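PDB 4L8J: putative efflux transporter from Bacteroides eggerthii, which probably acts as the periplasmic membrane-fusion (adaptor) component of an efflux system, linking an inner-membrane transporter to an outer-membrane channel. Local coordinates for residues A225-R228 / T229-D232; K187-D191 / T192-T196; E89-K92 / R93-G96; I100-Q103 / E104-I107; Y316-V319 / E320-I324. All coordinates share one frame; numbering follows the deposited sequence. Where two conformers were deposited one is given.

Contact 1: A225-R228 / T229-D232; sequences AFDR and TIYD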
loop_
_atom_site.group_PDB
_atom_site.type_symbol
_atom_site.label_atom_id
_atom_site.label_comp_id
_atom_site.label_asym_id
_atom_site.label_seq_id
_atom_site.Cartn_x
_atom_site.Cartn_y
_atom_site.Cartn_z
ATOM N N ALA A 225 16.101 -9.272 37.894
ATOM C CA ALA A 225 17.518 -9.521 37.599
ATOM C C ALA A 225 18.420 -8.325 37.948
ATOM O O ALA A 225 19.643 -8.498 38.017
ATOM C CB ALA A 225 17.700 -9.892 36.139
ATOM N N PHE A 226 17.834 -7.128 38.185
ATOM C CA PHE A 226 18.627 -5.950 38.521
ATOM C C PHE A 226 19.065 -5.994 39.975
ATOM O O PHE A 226 18.398 -5.449 40.862
ATOM C CB PHE A 226 17.897 -4.626 38.204
ATOM C CG PHE A 226 18.830 -3.435 38.285
ATOM C CD1 PHE A 226 19.881 -3.292 37.386
ATOM C CD2 PHE A 226 18.662 -2.468 39.264
ATOM C CE1 PHE A 226 20.751 -2.205 37.469
ATOM C CE2 PHE A 226 19.523 -1.372 39.340
ATOM C CZ PHE A 226 20.571 -1.254 38.446
ATOM N N ASP A 227 20.190 -6.686 40.201
ATOM C CA ASP A 227 20.851 -6.861 41.494
ATOM C C ASP A 227 21.946 -5.804 41.581
ATOM O O ASP A 227 22.906 -5.847 40.803
ATOM C CB ASP A 227 21.413 -8.293 41.572
ATOM C CG ASP A 227 21.833 -8.795 42.940
ATOM O OD1 ASP A 227 22.109 -7.952 43.831
ATOM O OD2 ASP A 227 21.931 -10.031 43.111
ATOM N N ARG A 228 21.776 -4.821 42.475
ATOM C CA ARG A 228 22.711 -3.696 42.606
ATOM C C ARG A 228 24.052 -4.098 43.255
ATOM O O ARG A 228 25.017 -3.330 43.176
ATOM C CB ARG A 228 22.062 -2.530 43.354
ATOM C CG ARG A 228 20.911 -1.914 42.560
ATOM C CD ARG A 228 20.281 -0.726 43.254
ATOM N NE ARG A 228 21.086 0.480 43.085
ATOM C CZ ARG A 228 20.593 1.712 43.090
ATOM N NH1 ARG A 228 19.287 1.911 43.224
ATOM N NH2 ARG A 228 21.397 2.756 42.922
ATOM N N THR A 229 24.130 -5.313 43.837
ATOM C CA THR A 229 25.378 -5.864 44.376
ATOM C C THR A 229 26.244 -6.332 43.188
ATOM O O THR A 229 27.469 -6.300 43.289
ATOM C CB THR A 229 25.123 -6.999 45.388
ATOM O OG1 THR A 229 24.779 -8.196 44.695
ATOM C CG2 THR A 229 24.049 -6.651 46.422
ATOM N N ILE A 230 25.596 -6.762 42.068
ATOM C CA ILE A 230 26.250 -7.199 40.823
ATOM C C ILE A 230 26.391 -6.001 39.869
ATOM O O ILE A 230 27.488 -5.746 39.366
ATOM C CB ILE A 230 25.482 -8.373 40.140
ATOM C CG1 ILE A 230 25.350 -9.590 41.076
ATOM C CG2 ILE A 230 26.114 -8.765 38.790
ATOM C CD1 ILE A 230 24.201 -10.576 40.689
ATOM N N TYR A 231 25.271 -5.292 39.594
ATOM C CA TYR A 231 25.260 -4.141 38.687
ATOM C C TYR A 231 25.312 -2.847 39.490
ATOM O O TYR A 231 24.278 -2.320 39.907
ATOM C CB TYR A 231 24.037 -4.191 37.749
ATOM C CG TYR A 231 23.911 -5.505 37.014
ATOM C CD1 TYR A 231 24.681 -5.769 35.887
ATOM C CD2 TYR A 231 23.028 -6.491 37.453
ATOM C CE1 TYR A 231 24.573 -6.978 35.209
ATOM C CE2 TYR A 231 22.909 -7.705 36.781
ATOM C CZ TYR A 231 23.680 -7.941 35.654
ATOM O OH TYR A 231 23.590 -9.141 34.993
ATOM N N ASP A 232 26.540 -2.349 39.711
ATOM C CA ASP A 232 26.818 -1.146 40.490
ATOM C C ASP A 232 26.692 0.084 39.595
ATOM O O ASP A 232 27.668 0.545 38.997
ATOM C CB ASP A 232 28.219 -1.243 41.141
ATOM C CG ASP A 232 28.479 -0.203 42.207
ATOM O OD1 ASP A 232 27.702 -0.151 43.190
ATOM O OD2 ASP A 232 29.473 0.549 42.074
#
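D227 and T229 meet through a carboxylate and a hydroxyl in the loop that joins strands 215-221 and 238-246, and the side chain of D227 organises the turn. Its CB packs 3.7 Å from I230 CD1. With CG anti to the backbone N (chi1 -165°), the carboxylate swings forward along the chain. D227 OD1 accepts a hydrogen bond from T229 OG1 at 2.8 Å, the hydroxyl coming from well above the carboxylate plane. The same oxygen accepts a weak bond from T229 N at 3.3 Å, and the pair fits an Asx turn; aspartate suits the place because its short arm sets the carboxylate beside the N-H and hydroxyl two residues on. OD2, the other tip, lies against I230 CD1 at 3.4 Å.

The carbonyl of D227 works too. Y231 N meets D227 O at 2.7 Å in a nearly straight bond, and I230 N adds a weak one. Just upstream, F226 centres an inverse gamma turn, and its CE1 packs 3.8 Å from Y231 CB. Y231 sets its ring edge-to-face against F198, as F226 does, so the loop's aromatics tie it to the barrel. Four donors, two of them weakly, meet two oxygens of D227, which lets a loop with no regular secondary structure keep a definite shape at the surface; the T229 hydroxyl, helped weakly by its N-H, probably steadies the carboxylate's negative charge.

Contact 2: K187-D191 / T192-T196; sequences KVEFD and TYKGT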
loop_
_atom_site.group_PDB
_atom_site.type_symbol
_atom_site.label_atom_id
_atom_site.label_comp_id
_atom_site.label_asym_id
_atom_site.label_seq_id
_atom_site.Cartn_x
_atom_site.Cartn_y
_atom_site.Cartn_z
ATOM N N LYS A 187 13.265 -0.774 27.651
ATOM C CA LYS A 187 14.319 -1.721 28.018
ATOM C C LYS A 187 15.630 -0.952 28.085
ATOM O O LYS A 187 15.959 -0.221 27.145
ATOM C CB LYS A 187 14.401 -2.903 27.031
ATOM C CG LYS A 187 13.100 -3.691 26.837
ATOM C CD LYS A 187 12.874 -4.774 27.885
ATOM C CE LYS A 187 11.543 -5.474 27.703
ATOM N NZ LYS A 187 10.439 -4.729 28.360
ATOM N N VAL A 188 16.343 -1.074 29.212
ATOM C CA VAL A 188 17.602 -0.368 29.458
ATOM C C VAL A 188 18.809 -1.276 29.369
ATOM O O VAL A 188 18.860 -2.339 29.983
ATOM C CB VAL A 188 17.578 0.341 30.841
ATOM C CG1 VAL A 188 18.925 1.023 31.163
ATOM C CG2 VAL A 188 16.441 1.341 30.906
ATOM N N GLU A 189 19.812 -0.782 28.678
ATOM C CA GLU A 189 21.118 -1.406 28.606
ATOM C C GLU A 189 22.150 -0.360 29.067
ATOM O O GLU A 189 22.276 0.675 28.419
ATOM C CB GLU A 189 21.395 -1.934 27.184
ATOM C CG GLU A 189 22.645 -2.816 27.145
ATOM C CD GLU A 189 23.123 -3.226 25.764
ATOM O OE1 GLU A 189 22.704 -2.602 24.763
ATOM O OE2 GLU A 189 23.937 -4.170 25.690
ATOM N N PHE A 190 22.814 -0.589 30.231
ATOM C CA PHE A 190 23.819 0.352 30.750
ATOM C C PHE A 190 25.125 0.203 29.977
ATOM O O PHE A 190 25.546 -0.932 29.687
ATOM C CB PHE A 190 24.061 0.162 32.258
ATOM C CG PHE A 190 22.837 0.416 33.103
ATOM C CD1 PHE A 190 22.493 1.706 33.486
ATOM C CD2 PHE A 190 22.018 -0.634 33.504
ATOM C CE1 PHE A 190 21.361 1.937 34.264
ATOM C CE2 PHE A 190 20.874 -0.395 34.266
ATOM C CZ PHE A 190 20.558 0.886 34.648
ATOM N N ASP A 191 25.741 1.341 29.613
ATOM C CA ASP A 191 27.021 1.387 28.900
ATOM C C ASP A 191 28.140 0.676 29.700
ATOM O O ASP A 191 29.005 0.063 29.091
ATOM C CB ASP A 191 27.430 2.852 28.619
ATOM C CG ASP A 191 26.504 3.587 27.650
ATOM O OD1 ASP A 191 25.698 2.913 26.967
ATOM O OD2 ASP A 191 26.632 4.823 27.528
ATOM N N THR A 192 28.089 0.737 31.049
ATOM C CA THR A 192 29.066 0.098 31.958
ATOM C C THR A 192 28.823 -1.443 32.052
ATOM O O THR A 192 29.719 -2.165 32.488
ATOM C CB THR A 192 29.016 0.761 33.363
ATOM O OG1 THR A 192 28.846 2.174 33.232
ATOM C CG2 THR A 192 30.285 0.515 34.180
ATOM N N TYR A 193 27.624 -1.936 31.633
ATOM C CA TYR A 193 27.262 -3.351 31.697
ATOM C C TYR A 193 26.564 -3.798 30.421
ATOM O O TYR A 193 25.435 -4.314 30.454
ATOM C CB TYR A 193 26.354 -3.609 32.911
ATOM C CG TYR A 193 27.009 -3.311 34.234
ATOM C CD1 TYR A 193 27.908 -4.205 34.809
ATOM C CD2 TYR A 193 26.704 -2.150 34.939
ATOM C CE1 TYR A 193 28.489 -3.949 36.050
ATOM C CE2 TYR A 193 27.289 -1.879 36.174
ATOM C CZ TYR A 193 28.193 -2.773 36.718
ATOM O OH TYR A 193 28.775 -2.492 37.932
ATOM N N LYS A 194 27.216 -3.572 29.285
ATOM C CA LYS A 194 26.664 -3.940 27.987
ATOM C C LYS A 194 26.421 -5.462 27.873
ATOM O O LYS A 194 27.137 -6.259 28.484
ATOM C CB LYS A 194 27.569 -3.423 26.862
ATOM C CG LYS A 194 27.179 -1.994 26.484
ATOM C CD LYS A 194 28.128 -1.326 25.526
ATOM C CE LYS A 194 27.453 -0.131 24.893
ATOM N NZ LYS A 194 28.386 0.671 24.058
ATOM N N GLY A 195 25.355 -5.819 27.159
ATOM C CA GLY A 195 24.943 -7.201 26.934
ATOM C C GLY A 195 23.771 -7.659 27.776
ATOM O O GLY A 195 23.125 -8.661 27.445
ATOM N N THR A 196 23.498 -6.954 28.888
ATOM C CA THR A 196 22.372 -7.314 29.751
ATOM C C THR A 196 21.343 -6.174 29.698
ATOM O O THR A 196 21.661 -4.995 29.898
ATOM C CB THR A 196 22.807 -7.752 31.168
ATOM O OG1 THR A 196 21.656 -7.838 32.019
ATOM C CG2 THR A 196 23.848 -6.852 31.779
HETATM O O HOH W 1 23.066 -3.202 31.251
HETATM O O HOH W 2 30.223 -2.613 29.461
#
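The chain leaves strand 185-190 through a turn in which Y193 N bonds to F190 O at 3.0 Å, then passes at once into a type II beta turn from Y193 to T196. E189 reaches across to the second turn. Its CG stands anti to the backbone N (chi1 -170°) and the chain beyond is extended, which brings OE2 to G195 N at 2.6 Å in a bond of 163° that uses the anti lone pair. On the way, E189 CG lies 3.6 Å from T196 O, and OE2 rests near K194 CB. Glycine suits position 195, since at its positive phi a CB would jam against the preceding carbonyl oxygen. Without the E189 carboxylate, as with an alanine here, the N-H of G195 is likely to lose its mate and the turn to swing more freely. A water inside the bend accepts from F190 N and donates to Y193 O and T196 O, bridging the strand end and the turn. D191 OD1 lies 4.6 Å from K194 NZ, beyond salt-bridge range, while its OD2 bonds to T238 OG1 on the neighbouring strand 238-246.

The strand itself runs between strands 198-205 and 238-246 in the closed six-stranded barrel. V188 CG1 sits over the centre of the F190 ring, and both side chains point into the barrel interior against I167, I221 and C239, where apolar residues belong.

Contact 3: E89-K92 / R93-G96; sequences ERNK and RLLG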
loop_
_atom_site.group_PDB
_atom_site.type_symbol
_atom_site.label_atom_id
_atom_site.label_comp_id
_atom_site.label_asym_id
_atom_site.label_seq_id
_atom_site.Cartn_x
_atom_site.Cartn_y
_atom_site.Cartn_z
ATOM N N GLU A 89 -5.440 9.711 90.545
ATOM C CA GLU A 89 -6.505 8.693 90.586
ATOM C C GLU A 89 -7.157 8.657 91.942
ATOM O O GLU A 89 -8.381 8.575 92.029
ATOM C CB GLU A 89 -5.992 7.295 90.186
ATOM C CG GLU A 89 -5.935 7.103 88.678
ATOM C CD GLU A 89 -7.159 7.528 87.882
ATOM O OE1 GLU A 89 -8.268 7.013 88.158
ATOM O OE2 GLU A 89 -7.004 8.376 86.973
ATOM N N ARG A 90 -6.346 8.821 92.989
ATOM C CA ARG A 90 -6.751 8.933 94.381
ATOM C C ARG A 90 -7.629 10.157 94.562
ATOM O O ARG A 90 -8.707 10.051 95.146
ATOM C CB ARG A 90 -5.504 9.066 95.258
ATOM C CG ARG A 90 -5.415 8.093 96.395
ATOM C CD ARG A 90 -4.056 8.229 97.044
ATOM N NE ARG A 90 -3.111 7.218 96.562
ATOM C CZ ARG A 90 -1.847 7.461 96.221
ATOM N NH1 ARG A 90 -1.354 8.694 96.303
ATOM N NH2 ARG A 90 -1.068 6.475 95.800
ATOM N N ASN A 91 -7.174 11.324 94.040
ATOM C CA ASN A 91 -7.906 12.596 94.148
ATOM C C ASN A 91 -9.199 12.575 93.344
ATOM O O ASN A 91 -10.151 13.231 93.762
ATOM C CB ASN A 91 -7.021 13.793 93.784
ATOM C CG ASN A 91 -5.944 13.986 94.834
ATOM O OD1 ASN A 91 -5.936 13.294 95.840
ATOM N ND2 ASN A 91 -4.999 14.903 94.636
ATOM N N LYS A 92 -9.272 11.784 92.252
ATOM C CA LYS A 92 -10.523 11.643 91.479
ATOM C C LYS A 92 -11.582 10.999 92.381
ATOM O O LYS A 92 -12.719 11.469 92.441
ATOM C CB LYS A 92 -10.321 10.804 90.207
ATOM C CG LYS A 92 -9.617 11.548 89.114
ATOM C CD LYS A 92 -9.517 10.736 87.841
ATOM C CE LYS A 92 -8.688 11.440 86.790
ATOM N NZ LYS A 92 -8.436 10.563 85.620
ATOM N N ARG A 93 -11.171 9.954 93.134
ATOM C CA ARG A 93 -12.035 9.239 94.071
ATOM C C ARG A 93 -12.437 10.125 95.242
ATOM O O ARG A 93 -13.618 10.133 95.582
ATOM C CB ARG A 93 -11.366 7.951 94.560
ATOM C CG ARG A 93 -11.628 6.769 93.642
ATOM C CD ARG A 93 -11.504 5.424 94.363
ATOM N NE ARG A 93 -10.323 5.336 95.229
ATOM C CZ ARG A 93 -9.088 5.082 94.806
ATOM N NH1 ARG A 93 -8.846 4.886 93.514
ATOM N NH2 ARG A 93 -8.084 5.028 95.669
ATOM N N LEU A 94 -11.479 10.906 95.818
ATOM C CA LEU A 94 -11.702 11.861 96.916
ATOM C C LEU A 94 -12.627 13.020 96.508
ATOM O O LEU A 94 -13.446 13.476 97.322
ATOM C CB LEU A 94 -10.361 12.455 97.404
ATOM C CG LEU A 94 -9.410 11.569 98.214
ATOM C CD1 LEU A 94 -8.092 12.278 98.432
ATOM C CD2 LEU A 94 -9.991 11.225 99.561
ATOM N N LEU A 95 -12.440 13.566 95.280
ATOM C CA LEU A 95 -13.286 14.668 94.815
ATOM C C LEU A 95 -14.704 14.162 94.537
ATOM O O LEU A 95 -15.655 14.863 94.856
ATOM C CB LEU A 95 -12.688 15.354 93.556
ATOM C CG LEU A 95 -13.436 16.589 93.016
ATOM C CD1 LEU A 95 -13.431 17.743 94.032
ATOM C CD2 LEU A 95 -12.819 17.045 91.727
ATOM N N GLY A 96 -14.814 12.965 93.947
ATOM C CA GLY A 96 -16.070 12.291 93.610
ATOM C C GLY A 96 -17.030 12.101 94.779
ATOM O O GLY A 96 -18.232 11.894 94.564
#
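E89 O receives R93 N at 3.3 Å, a weak helical bond, while the E89 side chain stays within its own turn: OE2 is met on its syn side by K92 NZ at 2.9 Å, an i to i+3 salt bridge. Next comes R90, whose carbonyl takes L94 N at 3.0 Å, in the carbonyl plane. The R93 chain, bent at chi3 (-45°), folds back along the helix until R90 CA lies over one face of its guanidinium, 4.2 Å above the plane and toward the rim, with the two guanidinium planes 76° apart.

N91 is the buried member. Its OD1 touches L94 CD1 at 3.5 Å and its ND2 bonds to S108, so a polar residue can be accommodated where the helices meet; its own O accepts from L95 N at 2.8 Å. K92 O completes the series with G96 N at 3.0 Å, where glycine eases what would be a tight fit for a CB.

Helix 68-95 runs toward its C-terminal end here, at the tip of the helical hairpin. N91, L94 and L95 face I100 of the connecting loop; L95 and K92 also pack on Y105 of helix 102-127, while E89, R90 and R93 lie on the exposed side.

Contact 4: I100-Q103 / E104-I107; sequences ISLQ and EYEI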
loop_
_atom_site.group_PDB
_atom_site.type_symbol
_atom_site.label_atom_id
_atom_site.label_comp_id
_atom_site.label_asym_id
_atom_site.label_seq_id
_atom_site.Cartn_x
_atom_site.Cartn_y
_atom_site.Cartn_z
ATOM N N ILE A 100 -11.997 16.208 99.202
ATOM C CA ILE A 100 -10.878 17.115 98.909
ATOM C C ILE A 100 -11.374 18.362 98.177
ATOM O O ILE A 100 -12.430 18.304 97.543
ATOM C CB ILE A 100 -9.830 16.322 98.057
ATOM C CG1 ILE A 100 -8.421 16.926 98.149
ATOM C CG2 ILE A 100 -10.277 16.074 96.596
ATOM C CD1 ILE A 100 -7.284 15.991 97.552
ATOM N N SER A 101 -10.617 19.478 98.247
ATOM C CA SER A 101 -10.954 20.697 97.519
ATOM C C SER A 101 -10.731 20.537 96.020
ATOM O O SER A 101 -9.829 19.800 95.601
ATOM C CB SER A 101 -10.111 21.878 97.986
ATOM O OG SER A 101 -8.738 21.556 98.080
ATOM N N LEU A 102 -11.499 21.282 95.218
ATOM C CA LEU A 102 -11.287 21.287 93.787
ATOM C C LEU A 102 -9.884 21.861 93.489
ATOM O O LEU A 102 -9.194 21.346 92.605
ATOM C CB LEU A 102 -12.372 22.051 93.019
ATOM C CG LEU A 102 -12.111 21.995 91.524
ATOM C CD1 LEU A 102 -12.790 20.831 90.853
ATOM C CD2 LEU A 102 -12.163 23.327 90.885
ATOM N N GLN A 103 -9.465 22.880 94.268
ATOM C CA GLN A 103 -8.160 23.540 94.214
ATOM C C GLN A 103 -7.027 22.514 94.287
ATOM O O GLN A 103 -6.106 22.581 93.486
ATOM C CB GLN A 103 -8.027 24.530 95.391
ATOM C CG GLN A 103 -6.731 25.352 95.380
ATOM C CD GLN A 103 -6.456 26.086 96.674
ATOM O OE1 GLN A 103 -7.283 26.854 97.186
ATOM N NE2 GLN A 103 -5.248 25.926 97.193
ATOM N N GLU A 104 -7.097 21.591 95.265
ATOM C CA GLU A 104 -6.110 20.544 95.497
ATOM C C GLU A 104 -6.161 19.534 94.358
ATOM O O GLU A 104 -5.108 19.157 93.864
ATOM C CB GLU A 104 -6.327 19.866 96.874
ATOM C CG GLU A 104 -5.265 18.857 97.272
ATOM C CD GLU A 104 -3.815 19.296 97.290
ATOM O OE1 GLU A 104 -3.548 20.464 97.651
ATOM O OE2 GLU A 104 -2.940 18.440 97.026
ATOM N N TYR A 105 -7.372 19.138 93.912
ATOM C CA TYR A 105 -7.540 18.226 92.785
ATOM C C TYR A 105 -6.898 18.827 91.519
ATOM O O TYR A 105 -6.181 18.130 90.803
ATOM C CB TYR A 105 -9.035 17.914 92.534
ATOM C CG TYR A 105 -9.256 17.091 91.282
ATOM C CD1 TYR A 105 -8.998 15.730 91.269
ATOM C CD2 TYR A 105 -9.713 17.678 90.106
ATOM C CE1 TYR A 105 -9.111 14.985 90.101
ATOM C CE2 TYR A 105 -9.877 16.926 88.937
ATOM C CZ TYR A 105 -9.599 15.574 88.950
ATOM O OH TYR A 105 -9.708 14.815 87.814
ATOM N N GLU A 106 -7.155 20.115 91.259
ATOM C CA GLU A 106 -6.641 20.837 90.088
ATOM C C GLU A 106 -5.125 20.882 90.077
ATOM O O GLU A 106 -4.514 20.670 89.033
ATOM C CB GLU A 106 -7.187 22.250 90.062
ATOM C CG GLU A 106 -6.744 23.013 88.820
ATOM C CD GLU A 106 -7.351 24.391 88.751
ATOM O OE1 GLU A 106 -7.952 24.803 89.767
ATOM O OE2 GLU A 106 -7.283 25.030 87.675
ATOM N N ILE A 107 -4.521 21.168 91.235
ATOM C CA ILE A 107 -3.069 21.160 91.400
ATOM C C ILE A 107 -2.559 19.773 91.005
ATOM O O ILE A 107 -1.605 19.682 90.239
ATOM C CB ILE A 107 -2.672 21.564 92.859
ATOM C CG1 ILE A 107 -2.895 23.093 93.081
ATOM C CG2 ILE A 107 -1.223 21.170 93.189
ATOM C CD1 ILE A 107 -2.939 23.568 94.612
#
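I100 lays its end across the aliphatic part of E104, with CD1 3.5 Å from E104 CG. Its chi1 of -157° sends CG1 anti to the backbone N, and an anti chi2 (168°) carries CD1 out to the glutamate. E104 CG, itself anti to the backbone N, meets the isoleucine, and the bend at chi2 (55°) turns the carboxylate away.

S101 is the N-cap of helix 102-127. Its OG is tucked between backbone N and carbonyl carbon, and from there it accepts E104 N at 3.3 Å, close beside E104 CB. Serine is apt because its short hydroxyl can reach an N-H of the first turn. The regular i to i+4 bonds start at S101 O, which takes Y105 N. Q103 sends its CG anti to the backbone N and stays extended beyond; I107 runs side by side with it, CD1 lying 3.5 Å from Q103 O and about 4.2 Å from Q103 NE2. L102 makes only a loose touch with Y105 CD2.

Trimmed to an alanine, position 100 is likely to lose its packing beneath E104 and to bare N91 and L94 of helix 68-95, which I100 also packs against. The chemistry is that of a helix start: a hydroxyl serves an early N-H, an apolar residue packs the turn against the neighbouring helix, and the acidic E104 in the first turn probably has a favourable interaction with the helix dipole.

Contact 5: Y316-V319 / E320-I324; sequences YQLV and EGQRI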
loop_
_atom_site.group_PDB
_atom_site.type_symbol
_atom_site.label_atom_id
_atom_site.label_comp_id
_atom_site.label_asym_id
_atom_site.label_seq_id
_atom_site.Cartn_x
_atom_site.Cartn_y
_atom_site.Cartn_z
ATOM N N TYR A 316 16.167 -21.559 -11.859
ATOM C CA TYR A 316 17.443 -22.085 -11.346
ATOM C C TYR A 316 18.102 -23.136 -12.268
ATOM O O TYR A 316 19.273 -23.453 -12.077
ATOM C CB TYR A 316 17.289 -22.667 -9.924
ATOM C CG TYR A 316 16.822 -21.645 -8.908
ATOM C CD1 TYR A 316 17.598 -20.529 -8.602
ATOM C CD2 TYR A 316 15.585 -21.774 -8.278
ATOM C CE1 TYR A 316 17.153 -19.563 -7.699
ATOM C CE2 TYR A 316 15.148 -20.833 -7.341
ATOM C CZ TYR A 316 15.936 -19.729 -7.055
ATOM O OH TYR A 316 15.500 -18.794 -6.139
ATOM N N GLN A 317 17.405 -23.606 -13.284
ATOM C CA GLN A 317 17.952 -24.623 -14.179
ATOM C C GLN A 317 18.259 -24.036 -15.566
ATOM O O GLN A 317 18.155 -24.729 -16.572
ATOM C CB GLN A 317 16.945 -25.771 -14.280
ATOM C CG GLN A 317 16.662 -26.453 -12.943
ATOM C CD GLN A 317 15.254 -26.974 -12.919
ATOM O OE1 GLN A 317 14.283 -26.217 -12.774
ATOM N NE2 GLN A 317 15.111 -28.278 -13.099
ATOM N N LEU A 318 18.642 -22.763 -15.620
ATOM C CA LEU A 318 18.888 -22.071 -16.890
ATOM C C LEU A 318 20.230 -21.375 -16.934
ATOM O O LEU A 318 20.727 -20.910 -15.910
ATOM C CB LEU A 318 17.782 -21.018 -17.131
ATOM C CG LEU A 318 16.391 -21.550 -17.381
ATOM C CD1 LEU A 318 15.379 -20.423 -17.358
ATOM C CD2 LEU A 318 16.319 -22.307 -18.697
ATOM N N VAL A 319 20.784 -21.265 -18.145
ATOM C CA VAL A 319 22.030 -20.539 -18.424
ATOM C C VAL A 319 21.765 -19.550 -19.581
ATOM O O VAL A 319 20.809 -19.721 -20.332
ATOM C CB VAL A 319 23.270 -21.449 -18.711
ATOM C CG1 VAL A 319 23.538 -22.408 -17.555
ATOM C CG2 VAL A 319 23.127 -22.208 -20.028
ATOM N N GLU A 320 22.599 -18.509 -19.697
ATOM C CA GLU A 320 22.502 -17.475 -20.726
ATOM C C GLU A 320 22.396 -18.091 -22.128
ATOM O O GLU A 320 23.223 -18.919 -22.492
ATOM C CB GLU A 320 23.749 -16.562 -20.628
ATOM C CG GLU A 320 23.709 -15.337 -21.534
ATOM C CD GLU A 320 22.604 -14.335 -21.247
ATOM O OE1 GLU A 320 22.093 -14.318 -20.106
ATOM O OE2 GLU A 320 22.279 -13.538 -22.153
ATOM N N GLY A 321 21.362 -17.720 -22.869
ATOM C CA GLY A 321 21.142 -18.190 -24.235
ATOM C C GLY A 321 20.467 -19.538 -24.385
ATOM O O GLY A 321 20.215 -19.971 -25.515
ATOM N N GLN A 322 20.165 -20.223 -23.266
ATOM C CA GLN A 322 19.558 -21.564 -23.320
ATOM C C GLN A 322 18.170 -21.552 -23.982
ATOM O O GLN A 322 17.361 -20.668 -23.730
ATOM C CB GLN A 322 19.455 -22.171 -21.910
ATOM C CG GLN A 322 18.998 -23.633 -21.904
ATOM C CD GLN A 322 19.285 -24.363 -20.612
ATOM O OE1 GLN A 322 19.756 -23.802 -19.632
ATOM N NE2 GLN A 322 19.035 -25.658 -20.595
ATOM N N ARG A 323 17.914 -22.551 -24.821
ATOM C CA ARG A 323 16.614 -22.772 -25.436
ATOM C C ARG A 323 15.600 -23.207 -24.376
ATOM O O ARG A 323 15.946 -23.970 -23.459
ATOM C CB ARG A 323 16.686 -23.875 -26.500
ATOM C CG ARG A 323 17.592 -23.653 -27.688
ATOM C CD ARG A 323 17.481 -24.915 -28.540
ATOM N NE ARG A 323 18.096 -24.794 -29.863
ATOM C CZ ARG A 323 17.515 -24.223 -30.915
ATOM N NH1 ARG A 323 16.307 -23.677 -30.801
ATOM N NH2 ARG A 323 18.144 -24.179 -32.083
ATOM N N ILE A 324 14.333 -22.807 -24.551
ATOM C CA ILE A 324 13.294 -23.211 -23.617
ATOM C C ILE A 324 12.060 -23.669 -24.365
ATOM O O ILE A 324 11.913 -23.412 -25.564
ATOM C CB ILE A 324 12.940 -22.051 -22.606
ATOM C CG1 ILE A 324 12.510 -20.734 -23.303
ATOM C CG2 ILE A 324 14.052 -21.790 -21.592
ATOM C CD1 ILE A 324 11.053 -20.661 -23.715
#
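V319 and Q322 are tied twice at the neck of a type II beta turn. Q322 N donates to V319 O at 3.0 Å, closing the turn, and the Q322 side chain reaches back, extended, to the other side of the same residue. With CG anti to the backbone N (chi1 -173°), OE1 reaches V319 N at 3.1 Å, the donor lying in the carbonyl plane although the N-H is not straight (139°). Glutamine suits the site because its amide can accept at one atom and donate at the other: NE2 goes to L6 O of the second subunit. V319 CG2 lies 3.7 Å from OE1, and Q322 CB packs close to V319 O, so that the valine flanks the polar clasp.

L318 crosses the Q322 side chain at about a right angle. Its CA is 3.4 Å from Q322 OE1, and its CD2 meets I324 CG2 at 3.7 Å, an apolar touch suited to two buried residues. At the turn's corner G321 takes a positive phi that comes readily to glycine, and E320 directs both carboxylate oxygens outward to N283 ND2 and the backbone N of R284 of the second subunit. Satisfying V319's backbone within the turn gives the loop a fixed shape, while E320, Q322 NE2 and the strand beginning at I324 bond to the second subunit, making the turn part of the interface in the two-chain assembly.

Contacts 1 and 2 lie on loops and a strand of the same six-stranded barrel and touch: D232 N lies 2.9 Å from Y193 OH, a probable hydrogen bond, and the F226 and F190 rings pack together. Contact 1 is a surface loop, whereas contact 2 sends F190 and V188 into the core. Contacts 3 and 4 share the tip of the helical hairpin; both are surface contacts, dominated by helical bonds, with L95 against Y105. Contact 5 lies at the opposite end of the elongated molecule, its centre about 124 Å from that of contact 4, partly buried against a second subunit. Side chains bind backbone in contacts 1, 2, 4 and 5, while contact 3 alone carries a salt bridge.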